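Local coordinates for protein glucose-6-phosphate isomerase (Plasmodium falciparum, PDB 3QKI) that probably catalyses the reversible conversion of alpha-D-glucose 6-phosphate to beta-D-fructose 6-phosphate, an early step of glycolysis, at residues Tyr190-Tyr193 against Asn194-Asn198; Ser463-Asp466 against Glu467-Thr470. One frame throughout, in Å; residues are numbered along the deposited sequence.

Interaction 1: residues Tyr190-Tyr193 against Asn194-Asn198; sequences YYYY and NMELN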
loop_
_atom_site.group_PDB
_atom_site.type_symbol
_atom_site.label_atom_id
_atom_site.label_comp_id
_atom_site.label_asym_id
_atom_site.label_seq_id
_atom_site.Cartn_x
_atom_site.Cartn_y
_atom_site.Cartn_z
ATOM N N TYR A 190 -11.144 -5.440 -16.163
ATOM C CA TYR A 190 -11.978 -6.643 -16.144
ATOM C C TYR A 190 -13.395 -6.347 -16.521
ATOM O O TYR A 190 -14.036 -7.201 -17.115
ATOM C CB TYR A 190 -11.853 -7.433 -14.831
ATOM C CG TYR A 190 -10.555 -8.204 -14.802
ATOM C CD1 TYR A 190 -10.369 -9.326 -15.611
ATOM C CD2 TYR A 190 -9.466 -7.749 -14.062
ATOM C CE1 TYR A 190 -9.170 -10.034 -15.607
ATOM C CE2 TYR A 190 -8.248 -8.440 -14.067
ATOM C CZ TYR A 190 -8.111 -9.592 -14.831
ATOM O OH TYR A 190 -6.897 -10.256 -14.873
ATOM N N TYR A 191 -13.885 -5.111 -16.250
ATOM C CA TYR A 191 -15.239 -4.752 -16.687
ATOM C C TYR A 191 -15.230 -4.720 -18.225
ATOM O O TYR A 191 -16.098 -5.295 -18.875
ATOM C CB TYR A 191 -15.669 -3.409 -16.100
ATOM C CG TYR A 191 -17.052 -2.993 -16.543
ATOM C CD1 TYR A 191 -17.228 -2.137 -17.623
ATOM C CD2 TYR A 191 -18.187 -3.487 -15.908
ATOM C CE1 TYR A 191 -18.501 -1.769 -18.058
ATOM C CE2 TYR A 191 -19.470 -3.140 -16.344
ATOM C CZ TYR A 191 -19.620 -2.284 -17.424
ATOM O OH TYR A 191 -20.865 -1.918 -17.854
ATOM N N TYR A 192 -14.186 -4.108 -18.798
ATOM C CA TYR A 192 -14.005 -4.036 -20.221
ATOM C C TYR A 192 -13.822 -5.455 -20.839
ATOM O O TYR A 192 -14.546 -5.800 -21.775
ATOM C CB TYR A 192 -12.826 -3.106 -20.505
ATOM C CG TYR A 192 -12.284 -3.180 -21.911
ATOM C CD1 TYR A 192 -12.991 -2.629 -22.989
ATOM C CD2 TYR A 192 -11.053 -3.772 -22.169
ATOM C CE1 TYR A 192 -12.473 -2.666 -24.283
ATOM C CE2 TYR A 192 -10.538 -3.830 -23.454
ATOM C CZ TYR A 192 -11.247 -3.272 -24.509
ATOM O OH TYR A 192 -10.704 -3.337 -25.766
ATOM N N TYR A 193 -12.928 -6.297 -20.288
ATOM C CA TYR A 193 -12.733 -7.651 -20.854
ATOM C C TYR A 193 -13.962 -8.539 -20.757
ATOM O O TYR A 193 -14.270 -9.255 -21.703
ATOM C CB TYR A 193 -11.607 -8.430 -20.177
ATOM C CG TYR A 193 -10.252 -7.781 -20.073
ATOM C CD1 TYR A 193 -9.750 -6.990 -21.107
ATOM C CD2 TYR A 193 -9.404 -8.074 -19.004
ATOM C CE1 TYR A 193 -8.494 -6.389 -21.007
ATOM C CE2 TYR A 193 -8.130 -7.533 -18.927
ATOM C CZ TYR A 193 -7.680 -6.682 -19.918
ATOM O OH TYR A 193 -6.401 -6.165 -19.809
ATOM N N ASN A 194 -14.616 -8.539 -19.591
ATOM C CA ASN A 194 -15.720 -9.444 -19.275
ATOM C C ASN A 194 -17.062 -9.006 -19.847
ATOM O O ASN A 194 -17.744 -9.828 -20.466
ATOM C CB ASN A 194 -15.819 -9.693 -17.754
ATOM C CG ASN A 194 -14.560 -10.295 -17.171
ATOM O OD1 ASN A 194 -13.668 -10.749 -17.893
ATOM N ND2 ASN A 194 -14.461 -10.314 -15.851
ATOM N N MET A 195 -17.457 -7.747 -19.581
ATOM C CA MET A 195 -18.741 -7.186 -20.009
ATOM C C MET A 195 -18.743 -6.750 -21.465
ATOM O O MET A 195 -19.749 -6.902 -22.138
ATOM C CB MET A 195 -19.176 -6.044 -19.061
ATOM C CG MET A 195 -20.041 -6.508 -17.902
ATOM S SD MET A 195 -19.425 -7.928 -16.950
ATOM C CE MET A 195 -18.345 -7.182 -15.884
ATOM N N GLU A 196 -17.638 -6.185 -21.942
ATOM C CA GLU A 196 -17.559 -5.724 -23.317
ATOM C C GLU A 196 -16.985 -6.786 -24.281
ATOM O O GLU A 196 -17.711 -7.258 -25.143
ATOM C CB GLU A 196 -16.805 -4.389 -23.424
ATOM C CG GLU A 196 -16.727 -3.863 -24.848
ATOM C CD GLU A 196 -16.318 -2.415 -25.022
ATOM O OE1 GLU A 196 -16.475 -1.604 -24.077
ATOM O OE2 GLU A 196 -15.857 -2.087 -26.137
ATOM N N LEU A 197 -15.725 -7.173 -24.139
ATOM C CA LEU A 197 -15.128 -8.136 -25.069
ATOM C C LEU A 197 -15.746 -9.540 -25.023
ATOM O O LEU A 197 -15.949 -10.134 -26.080
ATOM C CB LEU A 197 -13.602 -8.211 -24.934
ATOM C CG LEU A 197 -12.841 -6.898 -25.017
ATOM C CD1 LEU A 197 -11.367 -7.159 -24.975
ATOM C CD2 LEU A 197 -13.193 -6.105 -26.284
ATOM N N ASN A 198 -16.066 -10.045 -23.818
ATOM C CA ASN A 198 -16.641 -11.373 -23.640
ATOM C C ASN A 198 -18.149 -11.350 -23.496
ATOM O O ASN A 198 -18.764 -12.409 -23.442
ATOM C CB ASN A 198 -15.927 -12.155 -22.512
ATOM C CG ASN A 198 -14.542 -12.590 -22.917
ATOM O OD1 ASN A 198 -14.375 -13.608 -23.563
ATOM N ND2 ASN A 198 -13.498 -11.834 -22.541
#
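Met195 lies across one face of the Tyr191 ring, one turn further along the same helix, and shows how a flexible thioether fits itself to an aromatic neighbour. Its CB sits 4.1 Å from the centroid of the Tyr191 ring in a CH-pi contact, displaced toward the rim. Because the chain is bent at chi2 (50°) and again at chi3, its methyl folds back, and Met195 CE reaches Tyr191 CD2 at 3.7 Å. The sulfur stands obliquely to the ring, a Met-aromatic contact rather than a stack over the centre.

A second CH-pi contact joins residues five apart. Leu197 CG lies 4.2 Å from the centroid of the Tyr192 ring, over its face, with both methyls spread near the phenol end. At the edge of that ring, Glu196 OE1 comes within 3.8 Å of Tyr192 CD1, the carboxylate turned steeply against the ring; OE1 takes its hydrogen bond from Asn332. The Tyr192 hydroxyl is held by Asn216 and Arg154.

The backbone bonds change in span along the segment. Asn194 N and Met195 N bond to Tyr190 O and Tyr191 O in ordinary alpha fashion, whereas Tyr192 O receives a weak bond from Glu196 N and a straighter one from Leu197 N (3.0 Å, 164° at the hydrogen). Tyr193 O is gripped twice by Asn198, through its backbone N at 2.9 Å and its side-chain ND2 at 2.8 Å, which approach from opposite faces of the carbonyl plane. The ND2 bond is a separate side-chain tie to the helix end.

Tyr190 packs on Asn232 and Tyr193 on Gln236, both of the second subunit. The backbone i to i+5 bonds make a pi-type turn that closes helix 179-197.

Interaction 2: residues Ser463-Asp466 against Glu467-Thr470; sequences SNHD and ELMT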
loop_
_atom_site.group_PDB
_atom_site.type_symbol
_atom_site.label_atom_id
_atom_site.label_comp_id
_atom_site.label_asym_id
_atom_site.label_seq_id
_atom_site.Cartn_x
_atom_site.Cartn_y
_atom_site.Cartn_z
ATOM N N SER A 463 -22.971 -17.048 -3.086
ATOM C CA SER A 463 -22.092 -16.726 -4.209
ATOM C C SER A 463 -20.814 -16.146 -3.572
ATOM O O SER A 463 -20.862 -15.627 -2.441
ATOM C CB SER A 463 -22.741 -15.675 -5.106
ATOM O OG SER A 463 -22.784 -14.393 -4.503
ATOM N N ASN A 464 -19.686 -16.239 -4.270
ATOM C CA ASN A 464 -18.420 -15.720 -3.765
ATOM C C ASN A 464 -18.503 -14.222 -3.468
ATOM O O ASN A 464 -17.949 -13.764 -2.479
ATOM C CB ASN A 464 -17.280 -16.056 -4.742
ATOM C CG ASN A 464 -17.107 -17.537 -5.004
ATOM O OD1 ASN A 464 -18.076 -18.293 -5.047
ATOM N ND2 ASN A 464 -15.869 -17.979 -5.235
ATOM N N HIS A 465 -19.243 -13.462 -4.304
ATOM C CA HIS A 465 -19.390 -12.015 -4.125
ATOM C C HIS A 465 -20.186 -11.730 -2.850
ATOM O O HIS A 465 -19.827 -10.813 -2.106
ATOM C CB HIS A 465 -20.022 -11.341 -5.363
ATOM C CG HIS A 465 -20.045 -9.845 -5.251
ATOM N ND1 HIS A 465 -18.897 -9.088 -5.401
ATOM C CD2 HIS A 465 -21.065 -9.025 -4.912
ATOM C CE1 HIS A 465 -19.270 -7.837 -5.186
ATOM N NE2 HIS A 465 -20.565 -7.755 -4.881
ATOM N N ASP A 466 -21.236 -12.544 -2.571
ATOM C CA ASP A 466 -22.002 -12.417 -1.318
ATOM C C ASP A 466 -21.104 -12.751 -0.137
ATOM O O ASP A 466 -21.174 -12.048 0.863
ATOM C CB ASP A 466 -23.245 -13.310 -1.311
ATOM C CG ASP A 466 -24.473 -12.677 -1.924
ATOM O OD1 ASP A 466 -24.363 -11.538 -2.451
ATOM O OD2 ASP A 466 -25.538 -13.319 -1.894
ATOM N N GLU A 467 -20.228 -13.762 -0.263
ATOM C CA GLU A 467 -19.290 -14.102 0.819
ATOM C C GLU A 467 -18.384 -12.892 1.151
ATOM O O GLU A 467 -18.235 -12.557 2.322
ATOM C CB GLU A 467 -18.463 -15.371 0.497
ATOM C CG GLU A 467 -17.461 -15.755 1.592
ATOM C CD GLU A 467 -18.059 -16.150 2.933
ATOM O OE1 GLU A 467 -19.209 -16.637 2.946
ATOM O OE2 GLU A 467 -17.375 -15.999 3.968
ATOM N N LEU A 468 -17.827 -12.222 0.122
ATOM C CA LEU A 468 -17.008 -11.008 0.269
ATOM C C LEU A 468 -17.815 -9.932 1.012
ATOM O O LEU A 468 -17.306 -9.294 1.949
ATOM C CB LEU A 468 -16.614 -10.507 -1.133
ATOM C CG LEU A 468 -15.977 -9.101 -1.236
ATOM C CD1 LEU A 468 -14.553 -9.099 -0.664
ATOM C CD2 LEU A 468 -15.996 -8.615 -2.679
ATOM N N MET A 469 -19.086 -9.759 0.602
ATOM C CA MET A 469 -19.971 -8.723 1.115
ATOM C C MET A 469 -20.502 -8.926 2.524
ATOM O O MET A 469 -20.819 -7.947 3.186
ATOM C CB MET A 469 -21.036 -8.305 0.075
ATOM C CG MET A 469 -20.422 -7.629 -1.179
ATOM S SD MET A 469 -19.496 -6.097 -0.786
ATOM C CE MET A 469 -20.880 -4.895 -0.688
ATOM N N THR A 470 -20.489 -10.166 3.038
ATOM C CA THR A 470 -20.879 -10.397 4.435
ATOM C C THR A 470 -19.922 -9.597 5.362
ATOM O O THR A 470 -20.348 -9.079 6.387
ATOM C CB THR A 470 -20.838 -11.889 4.812
ATOM O OG1 THR A 470 -19.498 -12.397 4.758
ATOM C CG2 THR A 470 -21.772 -12.728 3.981
#
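His465 presents one face of its imidazole to Met469, whose CG overlaps it from one turn on, 4.1 Å from the ring centroid and 3.7 Å from His465 NE2. The two side chains run alongside each other, and SD remains oblique to the ring. With chi1 at -174°, the ring of His465 swings back beside its own carbonyl carbon and over the following turn, where Leu468 CD2 also meets ND1 at 4.0 Å. A hydrogen bond from NE2 to Phe448 O fixes the ring's rotation.

The backbone here is the first turn of helix 464-481. Ser463 is the N-cap: its OG accepts from Asp466 N at 3.1 Å, while its carbonyl takes Glu467 N at 2.9 Å. Further on, Thr470 OG1 donates back to Glu467 O at 2.7 Å.

The two carboxylates are taken up by the second subunit. Asp466 OD2 makes a salt bridge to Arg572 of the second subunit and OD1 a hydrogen bond with the Tyr594 hydroxyl of the second subunit, while Glu467 OE2 forms a salt bridge with its Arg565; these buried charges are thereby paired.

Helix 464-481 thus begins beside the end of strand 443-448, an inner strand of the mixed sheet, and packs against helices 555-573 and 585-595 of the second subunit.

Overall arrangement
Interaction 1 comes first along the chain and closes helix 179-197; interaction 2, much later, opens helix 464-481. Their centres are 21 Å apart, their nearest atoms about 11 Å. The helices belong to different alpha/beta units, one built on the parallel sheet and one on the mixed sheet, consistent with the family's two SIS domains. The loop after strand 443-448 bridges them: His452 O accepts from Asn194 ND2, whose OD1 partner is the Tyr212 hydroxyl, and Ser451 packs on His465. One helix's end and another's start thus both contribute to the dimer interface. Interaction 2 lies nearer the sugar phosphate site: the Glu467 side chain is about 8 Å from that of His429, a fructose 6-phosphate-binding residue, whereas interaction 1 lies away from the known binding residues.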